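Local atomic coordinates of beta-phenylalanine aminotransferase (Variovorax paradoxus, PDB entry 4AO9), a protein that probably catalyses the pyridoxal-5'-phosphate-dependent transfer of the amino group of beta-phenylalanine to a keto acid acceptor. Residues E95-V100 / T264-P269; G99-S104 / G286-G291; A133-E138 / A330-L335; V262-S265 / G271-N274; K337-E342 / L423-T428. All blocks are in the same frame, centred on the assembly; numbering follows the deposited sequence.

Contact 1 of 5, residues E95-V100 / T264-P269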
# COMPACT_ATOMS: atom_id res chain seq x y z
N GLU A 95 2.47 9.99 14.34
CA GLU A 95 2.50 9.32 13.03
C GLU A 95 1.69 10.08 11.97
O GLU A 95 0.97 9.48 11.18
CB GLU A 95 2.08 7.86 13.18
CG GLU A 95 2.61 6.94 12.06
CD GLU A 95 4.12 6.87 12.05
OE1 GLU A 95 4.76 7.72 11.40
OE2 GLU A 95 4.68 5.94 12.66
N TYR A 96 1.84 11.40 11.99
CA TYR A 96 1.23 12.25 10.96
C TYR A 96 -0.27 12.00 10.87
O TYR A 96 -0.84 11.95 9.79
CB TYR A 96 1.96 12.09 9.60
CG TYR A 96 3.30 12.81 9.63
CD1 TYR A 96 4.42 12.24 10.23
CD2 TYR A 96 3.41 14.11 9.12
CE1 TYR A 96 5.64 12.94 10.29
CE2 TYR A 96 4.61 14.80 9.17
CZ TYR A 96 5.72 14.21 9.76
OH TYR A 96 6.90 14.91 9.83
N THR A 97 -0.88 11.87 12.05
CA THR A 97 -2.33 11.65 12.30
C THR A 97 -2.76 10.18 12.37
O THR A 97 -3.86 9.90 12.84
CB THR A 97 -3.31 12.43 11.36
OG1 THR A 97 -3.42 11.76 10.10
CG2 THR A 97 -2.88 13.88 11.15
N ALA A 98 -1.93 9.26 11.89
CA ALA A 98 -2.29 7.84 11.97
C ALA A 98 -2.31 7.33 13.42
O ALA A 98 -3.08 6.43 13.76
CB ALA A 98 -1.34 6.98 11.11
N GLY A 99 -1.47 7.94 14.27
CA GLY A 99 -1.24 7.45 15.63
C GLY A 99 -2.16 8.05 16.69
O GLY A 99 -1.72 8.34 17.80
N VAL A 100 -3.44 8.19 16.37
CA VAL A 100 -4.38 8.86 17.27
C VAL A 100 -4.55 8.10 18.59
O VAL A 100 -4.97 8.70 19.60
CB VAL A 100 -5.75 9.14 16.58
CG1 VAL A 100 -6.62 7.87 16.48
CG2 VAL A 100 -6.49 10.27 17.29
N THR A 264 -8.79 14.42 7.07
CA THR A 264 -9.90 15.20 7.62
C THR A 264 -11.04 14.38 8.24
O THR A 264 -11.92 14.93 8.92
CB THR A 264 -10.49 16.21 6.61
OG1 THR A 264 -11.06 15.50 5.50
CG2 THR A 264 -9.42 17.17 6.09
N SER A 265 -11.05 13.06 8.02
CA SER A 265 -12.14 12.25 8.59
C SER A 265 -12.11 12.27 10.11
O SER A 265 -13.13 12.04 10.74
CB SER A 265 -12.09 10.81 8.09
OG SER A 265 -11.02 10.14 8.71
N ARG A 266 -10.95 12.54 10.69
CA ARG A 266 -10.85 12.59 12.16
C ARG A 266 -11.30 13.89 12.81
O ARG A 266 -11.37 13.96 14.04
CB ARG A 266 -9.44 12.25 12.68
CG ARG A 266 -8.28 12.93 11.98
CD ARG A 266 -6.95 12.45 12.59
NE ARG A 266 -6.73 13.25 13.77
CZ ARG A 266 -5.79 13.10 14.70
NH1 ARG A 266 -4.87 12.13 14.66
NH2 ARG A 266 -5.79 13.96 15.70
N LEU A 267 -11.63 14.89 11.99
CA LEU A 267 -11.79 16.25 12.50
C LEU A 267 -13.13 16.58 13.13
O LEU A 267 -13.31 17.66 13.70
CB LEU A 267 -11.48 17.27 11.39
CG LEU A 267 -10.02 17.38 10.99
CD1 LEU A 267 -9.91 18.30 9.78
CD2 LEU A 267 -9.17 17.87 12.18
N ALA A 268 -14.08 15.66 13.02
CA ALA A 268 -15.40 15.83 13.60
C ALA A 268 -15.95 14.43 13.78
O ALA A 268 -15.40 13.48 13.21
CB ALA A 268 -16.29 16.67 12.67
N PRO A 269 -17.04 14.27 14.57
CA PRO A 269 -17.59 12.94 14.83
C PRO A 269 -17.84 12.10 13.57
O PRO A 269 -17.63 10.89 13.58
CB PRO A 269 -18.90 13.25 15.56
CG PRO A 269 -18.58 14.51 16.30
CD PRO A 269 -17.75 15.31 15.34
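Arg266 meets Thr97 and Val100 deep in the chain, where two loops come together beside the cofactor pocket. The Thr97 side chain is about 6 Å from bound pyridoxal-5'-phosphate. The polar part is one hydrogen bond. Arg266 NH1 donates to the backbone O of Thr97 at 3.1 Å, with an N-H...O angle of 149°. The oxygen lies in the guanidinium plane, at its edge, and the donor is tilted 21° from the carbonyl plane. At the other terminal nitrogen, Arg266 NH2 bonds to Leu423 O and Ser376 OG.

The apolar part lies over the faces of the guanidinium. Thr97 CG2 is over one face and Val100 CG2 over the opposite one. Val100 CG2 is 3.6 Å from Arg266 NH1, offset toward the rim. Further back, Thr97 CB packs on Arg266 CD at 3.8 Å. The arginine chain bends at chi3 (-83°), which turns the flat end edge-on to the Thr97 carbonyl.

Within the 95-100 loop, Thr97 OG1 donates to Tyr96 O at 2.6 Å, in the carbonyl plane and on a lone pair. This bond fixes the rotation of the threonine and so the place of its methyl. Val422 and Leu377, from two strands, also touch Arg266.

The three named acceptors are all neutral oxygens. The buried guanidinium is gripped at both terminal nitrogens and flanked by methyls, and its charge is probably spread over carbonyl and hydroxyl dipoles.

Contact 2 of 5, residues G99-S104 / G286-G291. With PLP (pyridoxal-5'-phosphate), chain C.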
# COMPACT_ATOMS: atom_id res chain seq x y z
N GLY A 99 -1.47 7.94 14.27
CA GLY A 99 -1.24 7.45 15.63
C GLY A 99 -2.16 8.05 16.69
O GLY A 99 -1.72 8.34 17.80
N VAL A 100 -3.44 8.19 16.37
CA VAL A 100 -4.38 8.86 17.27
C VAL A 100 -4.55 8.10 18.59
O VAL A 100 -4.97 8.70 19.60
CB VAL A 100 -5.75 9.14 16.58
CG1 VAL A 100 -6.62 7.87 16.48
CG2 VAL A 100 -6.49 10.27 17.29
N TYR A 101 -4.22 6.82 18.60
CA TYR A 101 -4.40 5.97 19.79
C TYR A 101 -3.19 5.99 20.70
O TYR A 101 -3.19 5.36 21.76
CB TYR A 101 -4.71 4.53 19.37
CG TYR A 101 -5.77 4.43 18.31
CD1 TYR A 101 -7.11 4.53 18.63
CD2 TYR A 101 -5.41 4.29 16.96
CE1 TYR A 101 -8.09 4.45 17.64
CE2 TYR A 101 -6.39 4.22 15.97
CZ TYR A 101 -7.72 4.30 16.32
OH TYR A 101 -8.67 4.24 15.33
N GLY A 102 -2.15 6.72 20.29
CA GLY A 102 -0.86 6.65 20.97
C GLY A 102 -0.10 5.39 20.57
O GLY A 102 -0.49 4.65 19.66
N HIS A 103 0.99 5.13 21.28
CA HIS A 103 1.96 4.12 20.84
C HIS A 103 1.78 2.73 21.43
O HIS A 103 2.47 1.81 21.00
CB HIS A 103 3.38 4.65 21.08
CG HIS A 103 3.61 5.96 20.40
ND1 HIS A 103 3.70 6.08 19.03
CD2 HIS A 103 3.67 7.22 20.89
CE1 HIS A 103 3.84 7.35 18.71
NE2 HIS A 103 3.82 8.07 19.82
N SER A 104 0.86 2.58 22.37
CA SER A 104 0.76 1.33 23.12
C SER A 104 -0.64 1.01 23.65
O SER A 104 -0.77 0.39 24.70
CB SER A 104 1.74 1.35 24.30
OG SER A 104 1.46 2.42 25.17
N GLY A 286 -7.96 6.83 5.36
CA GLY A 286 -6.70 6.18 5.66
C GLY A 286 -6.22 6.49 7.05
O GLY A 286 -7.01 6.80 7.95
N LYS A 287 -4.91 6.41 7.20
CA LYS A 287 -4.20 6.70 8.47
C LYS A 287 -4.88 5.97 9.67
O LYS A 287 -4.86 4.74 9.72
CB LYS A 287 -3.94 8.21 8.60
CG LYS A 287 -2.81 8.53 7.57
CD LYS A 287 -2.15 9.87 7.83
CE LYS A 287 -1.04 10.23 6.84
NZ LYS A 287 -1.56 11.11 5.77
N TYR A 288 -5.50 6.69 10.60
CA TYR A 288 -5.94 6.07 11.87
C TYR A 288 -7.07 5.04 11.77
O TYR A 288 -7.31 4.29 12.72
CB TYR A 288 -6.38 7.17 12.85
CG TYR A 288 -7.73 7.74 12.45
CD1 TYR A 288 -7.82 8.70 11.44
CD2 TYR A 288 -8.92 7.28 13.03
CE1 TYR A 288 -9.05 9.20 11.04
CE2 TYR A 288 -10.16 7.78 12.64
CZ TYR A 288 -10.21 8.75 11.65
OH TYR A 288 -11.43 9.22 11.24
N ILE A 289 -7.79 5.03 10.66
CA ILE A 289 -8.95 4.14 10.53
C ILE A 289 -8.57 2.66 10.64
O ILE A 289 -9.39 1.85 11.07
CB ILE A 289 -9.78 4.47 9.25
CG1 ILE A 289 -10.33 5.90 9.28
CG2 ILE A 289 -10.91 3.47 9.06
CD1 ILE A 289 -11.65 6.07 10.03
N GLY A 290 -7.33 2.31 10.29
CA GLY A 290 -6.84 0.94 10.45
C GLY A 290 -6.25 0.61 11.81
O GLY A 290 -5.53 -0.38 11.93
N GLY A 291 -6.54 1.43 12.81
CA GLY A 291 -6.10 1.17 14.18
C GLY A 291 -4.61 1.31 14.41
O GLY A 291 -4.08 0.83 15.42
N1 PLP C . -4.06 11.94 1.42
C2 PLP C . -3.91 12.67 2.53
C2A PLP C . -4.78 13.92 2.67
C3 PLP C . -3.00 12.27 3.52
O3 PLP C . -2.89 12.97 4.54
C4 PLP C . -2.22 11.11 3.37
C4A PLP C . -1.22 10.62 4.44
C5 PLP C . -2.40 10.40 2.16
C6 PLP C . -3.32 10.85 1.22
C5A PLP C . -1.59 9.13 1.86
O4P PLP C . -1.81 8.05 2.67
P PLP C . -0.64 6.94 2.75
O1P PLP C . 0.62 7.63 3.39
O2P PLP C . -0.30 6.45 1.30
O3P PLP C . -1.22 5.82 3.56
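Tyr101 and Tyr288 make a buried contact, part hydrogen bond and part apolar, between the loop before helix 106-117 and the loop joining strands 282-286 and 296-300. Tyr101 OH donates to the backbone O of Tyr288 at 2.9 Å. It comes from above the carbonyl plane, 38° out of it. Gly291 N reaches the same oxygen from the opposite face, so two bonds grip it. The two tyrosine side chains cross at about a right angle, with Tyr101 OH at the edge of the Tyr288 ring. A phenylalanine in place of Tyr101 would probably leave the Tyr288 carbonyl with one of these two donors and the 99-102 loop less firmly tied to the 286-291 loop.

A type I beta turn from Gly99 to Gly102 presents Tyr101. Just before Tyr288 in the chain, Lys287 carries the cofactor, as in fold type I aminotransferases: its NZ is bound covalently to C4A of pyridoxal-5'-phosphate. A weak hydrogen bond joins Lys287 NZ to the cofactor O3 at 2.6 Å.

Val100 CG1 packs on Tyr288 CB at 3.7 Å and lies over the centre of the Tyr101 ring. Gly291 CA is 3.5 Å from Tyr101 CE2. The hydroxyl of Tyr288 bonds to Ser265.

Contact 3 of 5, residues A133-E138 / A330-L335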
# COMPACT_ATOMS: atom_id res chain seq x y z
N ALA A 133 -16.11 -2.70 7.53
CA ALA A 133 -16.79 -2.01 6.43
C ALA A 133 -18.12 -1.41 6.87
O ALA A 133 -18.39 -0.24 6.58
CB ALA A 133 -17.00 -2.95 5.25
N ARG A 134 -18.92 -2.20 7.59
CA ARG A 134 -20.20 -1.70 8.11
C ARG A 134 -20.01 -0.51 9.05
O ARG A 134 -20.73 0.49 8.94
CB ARG A 134 -20.96 -2.83 8.79
CG ARG A 134 -22.20 -2.36 9.55
CD ARG A 134 -23.03 -3.52 10.05
NE ARG A 134 -24.25 -3.01 10.66
CZ ARG A 134 -25.31 -3.76 10.99
NH1 ARG A 134 -25.31 -5.07 10.77
NH2 ARG A 134 -26.37 -3.18 11.53
N LEU A 135 -19.06 -0.62 9.96
CA LEU A 135 -18.77 0.45 10.91
C LEU A 135 -18.42 1.74 10.18
O LEU A 135 -18.93 2.82 10.52
CB LEU A 135 -17.62 0.05 11.84
CG LEU A 135 -17.41 0.97 13.04
CD1 LEU A 135 -18.55 0.87 14.04
CD2 LEU A 135 -16.12 0.61 13.73
N ILE A 136 -17.59 1.64 9.15
CA ILE A 136 -17.17 2.83 8.42
C ILE A 136 -18.34 3.46 7.66
O ILE A 136 -18.50 4.69 7.69
CB ILE A 136 -15.98 2.53 7.49
CG1 ILE A 136 -14.74 2.21 8.33
CG2 ILE A 136 -15.74 3.70 6.56
CD1 ILE A 136 -13.60 1.55 7.51
N CYS A 137 -19.14 2.64 7.00
CA CYS A 137 -20.30 3.13 6.26
C CYS A 137 -21.30 3.81 7.19
O CYS A 137 -21.95 4.78 6.80
CB CYS A 137 -20.98 2.00 5.48
SG CYS A 137 -19.98 1.37 4.11
N GLU A 138 -21.43 3.30 8.41
CA GLU A 138 -22.33 3.90 9.39
C GLU A 138 -21.80 5.22 9.92
O GLU A 138 -22.57 6.15 10.17
CB GLU A 138 -22.60 2.93 10.54
CG GLU A 138 -23.50 1.78 10.15
CD GLU A 138 -23.61 0.70 11.23
OE1 GLU A 138 -22.83 0.70 12.21
OE2 GLU A 138 -24.48 -0.17 11.05
N ALA A 330 -7.74 -4.42 14.23
CA ALA A 330 -7.23 -3.22 14.90
C ALA A 330 -8.11 -2.02 14.60
O ALA A 330 -8.42 -1.22 15.50
CB ALA A 330 -5.79 -2.93 14.47
N GLY A 331 -8.53 -1.88 13.35
CA GLY A 331 -9.38 -0.77 12.96
C GLY A 331 -10.69 -0.78 13.72
O GLY A 331 -11.12 0.24 14.26
N TYR A 332 -11.34 -1.95 13.78
CA TYR A 332 -12.62 -2.05 14.46
C TYR A 332 -12.48 -1.77 15.96
O TYR A 332 -13.30 -1.03 16.53
CB TYR A 332 -13.25 -3.42 14.21
CG TYR A 332 -14.64 -3.55 14.77
CD1 TYR A 332 -15.75 -3.17 14.02
CD2 TYR A 332 -14.85 -4.06 16.05
CE1 TYR A 332 -17.03 -3.29 14.52
CE2 TYR A 332 -16.13 -4.17 16.57
CZ TYR A 332 -17.21 -3.78 15.80
OH TYR A 332 -18.49 -3.90 16.30
N ALA A 333 -11.46 -2.34 16.59
CA ALA A 333 -11.21 -2.11 18.01
C ALA A 333 -10.97 -0.63 18.29
O ALA A 333 -11.53 -0.07 19.23
CB ALA A 333 -10.05 -2.94 18.48
N GLY A 334 -10.15 0.02 17.47
CA GLY A 334 -9.82 1.42 17.68
C GLY A 334 -11.03 2.33 17.58
O GLY A 334 -11.25 3.19 18.44
N LEU A 335 -11.82 2.13 16.54
CA LEU A 335 -12.96 3.01 16.30
C LEU A 335 -14.11 2.81 17.28
O LEU A 335 -14.83 3.77 17.59
CB LEU A 335 -13.45 2.88 14.86
CG LEU A 335 -12.44 3.32 13.79
CD1 LEU A 335 -12.95 2.97 12.40
CD2 LEU A 335 -12.11 4.80 13.89
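Leu135 reaches from helix 129-139 to Tyr332 and Leu335 on helix 325-337. Its CB points at the second helix but makes no close approach to it. CG stands anti to the backbone N (chi1 -169°), which carries the branch point outward. The two methyls then part. CD1 makes no approach within 4.2 Å. CD2 does the touching. It lies 3.7 Å from Leu335 CB and 3.8 Å from Tyr332 CD1. One methyl therefore sits between two residues three apart on the partner helix.

The Tyr332 side chain crosses Leu135 at about a right angle. CD2 meets the ring on its CD1 and CE1 side. The same ring has a cation-pi partner in Arg131, one turn back on helix 129-139. Leu335 crosses Leu135 obliquely and is also touched by Leu132 and Arg139, so its side chain beds against the same helix.

On the outer side of helix 129-139 lies a salt bridge. Arg134 NE donates to Glu138 OE2, one turn along, at 2.9 Å and nearly straight at 175°. The carboxylate oxygen is met from above its plane. Tyr54 of the second subunit packs on Arg134.

No hydrogen bond crosses between the segments. On the inner side of helix 129-139, Ile136 rests on Leu146 and Phe148 of strand 145-149, the outermost strand, within this chain, of the seven-stranded sheet. Such apolar helix-to-helix packing beside a sheet is typical of the layered alpha/beta large domain of fold type I enzymes.

Contact 4 of 5, residues V262-S265 / G271-N274. With PLP (pyridoxal-5'-phosphate), chain C.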
# COMPACT_ATOMS: atom_id res chain seq x y z
N VAL A 262 -8.52 11.35 4.04
CA VAL A 262 -7.52 10.52 4.73
C VAL A 262 -7.11 11.16 6.05
O VAL A 262 -6.97 10.48 7.06
CB VAL A 262 -6.30 10.22 3.82
CG1 VAL A 262 -5.15 9.60 4.62
CG2 VAL A 262 -6.71 9.31 2.66
N MET A 263 -6.93 12.48 6.04
CA MET A 263 -6.66 13.21 7.27
C MET A 263 -7.94 13.80 7.88
O MET A 263 -8.19 13.67 9.09
CB MET A 263 -5.64 14.32 7.00
CG MET A 263 -4.91 14.76 8.21
SD MET A 263 -3.51 15.77 7.69
CE MET A 263 -2.21 14.58 7.44
N THR A 264 -8.79 14.42 7.07
CA THR A 264 -9.90 15.20 7.62
C THR A 264 -11.04 14.38 8.24
O THR A 264 -11.92 14.93 8.92
CB THR A 264 -10.49 16.21 6.61
OG1 THR A 264 -11.06 15.50 5.50
CG2 THR A 264 -9.42 17.17 6.09
N SER A 265 -11.05 13.06 8.02
CA SER A 265 -12.14 12.25 8.59
C SER A 265 -12.11 12.27 10.11
O SER A 265 -13.13 12.04 10.74
CB SER A 265 -12.09 10.81 8.09
OG SER A 265 -11.02 10.14 8.71
N GLY A 271 -16.51 13.22 10.42
CA GLY A 271 -15.59 13.78 9.43
C GLY A 271 -15.93 15.20 9.02
O GLY A 271 -17.04 15.70 9.25
N LEU A 272 -14.96 15.85 8.39
CA LEU A 272 -15.10 17.26 8.03
C LEU A 272 -16.18 17.53 6.98
O LEU A 272 -16.96 18.46 7.15
CB LEU A 272 -13.75 17.85 7.62
CG LEU A 272 -13.72 19.38 7.46
CD1 LEU A 272 -14.20 20.10 8.70
CD2 LEU A 272 -12.32 19.83 7.08
N ALA A 273 -16.25 16.73 5.92
CA ALA A 273 -17.23 16.99 4.87
C ALA A 273 -18.66 16.98 5.42
O ALA A 273 -19.46 17.85 5.07
CB ALA A 273 -17.08 16.00 3.72
N ASN A 274 -18.95 16.03 6.31
CA ASN A 274 -20.27 16.00 6.96
C ASN A 274 -20.55 17.21 7.83
O ASN A 274 -21.67 17.73 7.84
CB ASN A 274 -20.48 14.70 7.75
CG ASN A 274 -20.79 13.54 6.84
OD1 ASN A 274 -21.50 13.69 5.85
ND2 ASN A 274 -20.25 12.37 7.16
N1 PLP C . -4.06 11.94 1.42
C2 PLP C . -3.91 12.67 2.53
C2A PLP C . -4.78 13.92 2.67
C3 PLP C . -3.00 12.27 3.52
O3 PLP C . -2.89 12.97 4.54
C4 PLP C . -2.22 11.11 3.37
C4A PLP C . -1.22 10.62 4.44
C5 PLP C . -2.40 10.40 2.16
C6 PLP C . -3.32 10.85 1.22
C5A PLP C . -1.59 9.13 1.86
O4P PLP C . -1.81 8.05 2.67
P PLP C . -0.64 6.94 2.75
O1P PLP C . 0.62 7.63 3.39
O2P PLP C . -0.30 6.45 1.30
O3P PLP C . -1.22 5.82 3.56
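Ser265 and Gly271 lie so close that their CA atoms are only 3.9 Å apart, though five residues separate them in the chain. Gly271 CA makes a CH...O contact of 3.3 Å with Ser265 O. A side chain could hardly fit here. A CB on Gly271 would press on Ser265 CA and on the preceding carbonyl, so the backbone itself calls for glycine.

Next to it, Leu272 N donates to Thr264 O at 3.2 Å. The bond is bent (142°) and comes from above the carbonyl plane. It joins the first turn of helix 272-276, whose N-cap is Gly271, to the loop that lines the cofactor. Thr264 CB packs on Leu272 CB at 3.8 Å, and the two side chains meet at a slant. Thr264 OG1 bonds to Glu261 OE1, which also takes the N-H of Ala273.

The other end of the loop faces pyridoxal-5'-phosphate. Val262 lies over one face of the pyridine ring, with CG1 3.5 Å from the cofactor C4 and CB 3.7 Å from N1. An alanine in place of Val262 keeps CB over the ring but would probably leave the face near C4 and C3 less covered, where CG1 now packs, and the ring a little freer to tilt. Met263 bends at chi3 (-88°) and brings CE to 3.4 Å from the cofactor O3. Asp260 OD1 accepts from Val262 N.

The loop follows strand 256-260. Val262 and Ser265 touch Thr284 and Leu285 of the neighbouring parallel strand 282-286, and Thr264 and Leu272 both touch Met229 of strand 229-230.

Contact 5 of 5, residues K337-E342 / L423-T428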
# COMPACT_ATOMS: atom_id res chain seq x y z
N LYS A 337 -13.75 1.31 20.53
CA LYS A 337 -13.33 1.38 21.94
C LYS A 337 -12.64 2.68 22.32
O LYS A 337 -12.67 3.07 23.50
CB LYS A 337 -12.45 0.18 22.32
CG LYS A 337 -13.13 -1.17 22.18
CD LYS A 337 -12.20 -2.31 22.55
CE LYS A 337 -12.89 -3.66 22.38
NZ LYS A 337 -12.03 -4.77 22.91
N LEU A 338 -12.01 3.34 21.35
CA LEU A 338 -11.16 4.49 21.66
C LEU A 338 -11.52 5.74 20.89
O LEU A 338 -11.96 6.72 21.48
CB LEU A 338 -9.68 4.13 21.43
CG LEU A 338 -9.11 3.05 22.34
CD1 LEU A 338 -7.71 2.66 21.90
CD2 LEU A 338 -9.11 3.54 23.79
N PHE A 339 -11.35 5.72 19.57
CA PHE A 339 -11.61 6.91 18.78
C PHE A 339 -13.00 6.86 18.18
O PHE A 339 -13.18 6.75 16.96
CB PHE A 339 -10.55 7.12 17.71
CG PHE A 339 -10.53 8.52 17.14
CD1 PHE A 339 -10.25 9.61 17.95
CD2 PHE A 339 -10.79 8.75 15.79
CE1 PHE A 339 -10.22 10.91 17.44
CE2 PHE A 339 -10.77 10.04 15.26
CZ PHE A 339 -10.48 11.12 16.09
N THR A 340 -13.99 6.92 19.07
CA THR A 340 -15.40 6.93 18.70
C THR A 340 -15.75 8.29 18.10
O THR A 340 -14.95 9.22 18.17
CB THR A 340 -16.24 6.74 19.97
OG1 THR A 340 -15.91 7.77 20.91
CG2 THR A 340 -15.96 5.37 20.59
N PRO A 341 -16.95 8.42 17.50
CA PRO A 341 -17.34 9.74 17.02
C PRO A 341 -17.32 10.78 18.15
O PRO A 341 -16.86 11.91 17.95
CB PRO A 341 -18.77 9.51 16.51
CG PRO A 341 -18.73 8.08 16.03
CD PRO A 341 -17.90 7.37 17.05
N GLU A 342 -17.76 10.38 19.34
CA GLU A 342 -17.74 11.26 20.51
C GLU A 342 -16.32 11.71 20.88
O GLU A 342 -16.09 12.89 21.15
CB GLU A 342 -18.42 10.57 21.70
CG GLU A 342 -19.94 10.38 21.54
CD GLU A 342 -20.36 9.27 20.57
OE1 GLU A 342 -19.55 8.37 20.21
OE2 GLU A 342 -21.55 9.29 20.15
N LEU A 423 -2.76 16.20 17.77
CA LEU A 423 -3.17 15.66 19.06
C LEU A 423 -3.52 14.18 18.93
O LEU A 423 -4.04 13.73 17.90
CB LEU A 423 -4.35 16.45 19.65
CG LEU A 423 -4.05 17.70 20.50
CD1 LEU A 423 -2.73 18.44 20.18
CD2 LEU A 423 -5.24 18.63 20.51
N SER A 424 -3.18 13.42 19.96
CA SER A 424 -3.59 12.03 20.10
C SER A 424 -4.30 11.84 21.44
O SER A 424 -4.18 12.69 22.33
CB SER A 424 -2.38 11.10 19.97
OG SER A 424 -1.38 11.44 20.91
N LEU A 425 -5.02 10.73 21.58
CA LEU A 425 -5.86 10.53 22.77
C LEU A 425 -5.13 10.53 24.12
O LEU A 425 -5.68 11.04 25.08
CB LEU A 425 -6.72 9.28 22.63
CG LEU A 425 -7.75 9.27 21.50
CD1 LEU A 425 -8.30 7.87 21.31
CD2 LEU A 425 -8.88 10.27 21.76
N PRO A 426 -3.91 9.95 24.21
CA PRO A 426 -3.27 9.93 25.55
C PRO A 426 -2.68 11.26 26.01
O PRO A 426 -2.31 11.37 27.18
CB PRO A 426 -2.15 8.88 25.41
CG PRO A 426 -2.46 8.13 24.16
CD PRO A 426 -3.20 9.07 23.26
N LEU A 427 -2.59 12.26 25.13
CA LEU A 427 -2.03 13.55 25.54
C LEU A 427 -2.86 14.17 26.64
O LEU A 427 -4.08 14.30 26.52
CB LEU A 427 -1.99 14.53 24.38
CG LEU A 427 -0.83 14.46 23.40
CD1 LEU A 427 -1.09 15.51 22.35
CD2 LEU A 427 0.52 14.70 24.07
N THR A 428 -2.19 14.58 27.71
CA THR A 428 -2.87 15.18 28.85
C THR A 428 -2.96 16.69 28.68
O THR A 428 -2.25 17.29 27.86
CB THR A 428 -2.14 14.85 30.16
OG1 THR A 428 -0.83 15.45 30.14
CG2 THR A 428 -2.01 13.34 30.35
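Leu338 and Phe339 meet Leu425 where two bends of the backbone come together: an inverse gamma turn centred on Phe339 and a type I beta turn from Ser424 to Leu427. The CA atoms of Phe339 and Leu425 are 7.9 Å apart. Within the first bend, Thr340 N makes a weak bond to Leu338 O.

Leu425 supplies the side chain that spans the two segments, and its two methyls take separate partners. CD1 lies 3.8 Å from the backbone O of Leu338 and 4.0 Å from Leu338 CB. CD2 approaches the Phe339 ring at its edge, near the ring plane, 4.1 Å from CD1 of Phe339. The Leu425 CG stands anti to its own carbonyl carbon (chi1 -63°), and the fork of the side chain straddles the step from Leu338 to Phe339. Contact is modest and wholly apolar at the side chains.

Both turns are tied to their surroundings. Leu425 shares a backbone hydrogen bond with Val100. The Phe339 ring makes an edge-to-face pair with Tyr288, and Phe339 O accepts from Arg139 NH1. Leu338 also packs on Tyr101.

Each bend leads into a helix with a threonine at its N-cap. Thr340 OG1 caps Ala343 N at the start of helix 341-365. Thr428 caps helix 429-445, and Asp431 OD2 accepts from Thr428 N, a pattern consistent with a capping box. The motif is thus an inverse gamma turn beside a type I beta turn, each followed by an N-capped helix. The first links helices 325-337 and 341-365, and the second leads from strand 420-422 into helix 429-445.

Contacts 1, 2 and 4 are buried around the cofactor, while contacts 3 and 5 are only partly buried. Contact 1 shares Gly99 and Val100 with contact 2, and Thr264 and Ser265 with contact 4. The Ser265 to Tyr288 hydroxyl pair also joins contacts 2 and 4. Hydrogen bonds to backbone carbonyls hold these three. Contacts 3 and 5 rely on leucine methyls and aromatic rings instead. They follow each other through helix 325-337, and Gly334 O probably bonds to Phe339 N. Contact 5 meets contact 1 at Leu423 and Leu425. Contacts 1, 2 and 3 also touch the second subunit; contacts 4 and 5 do not.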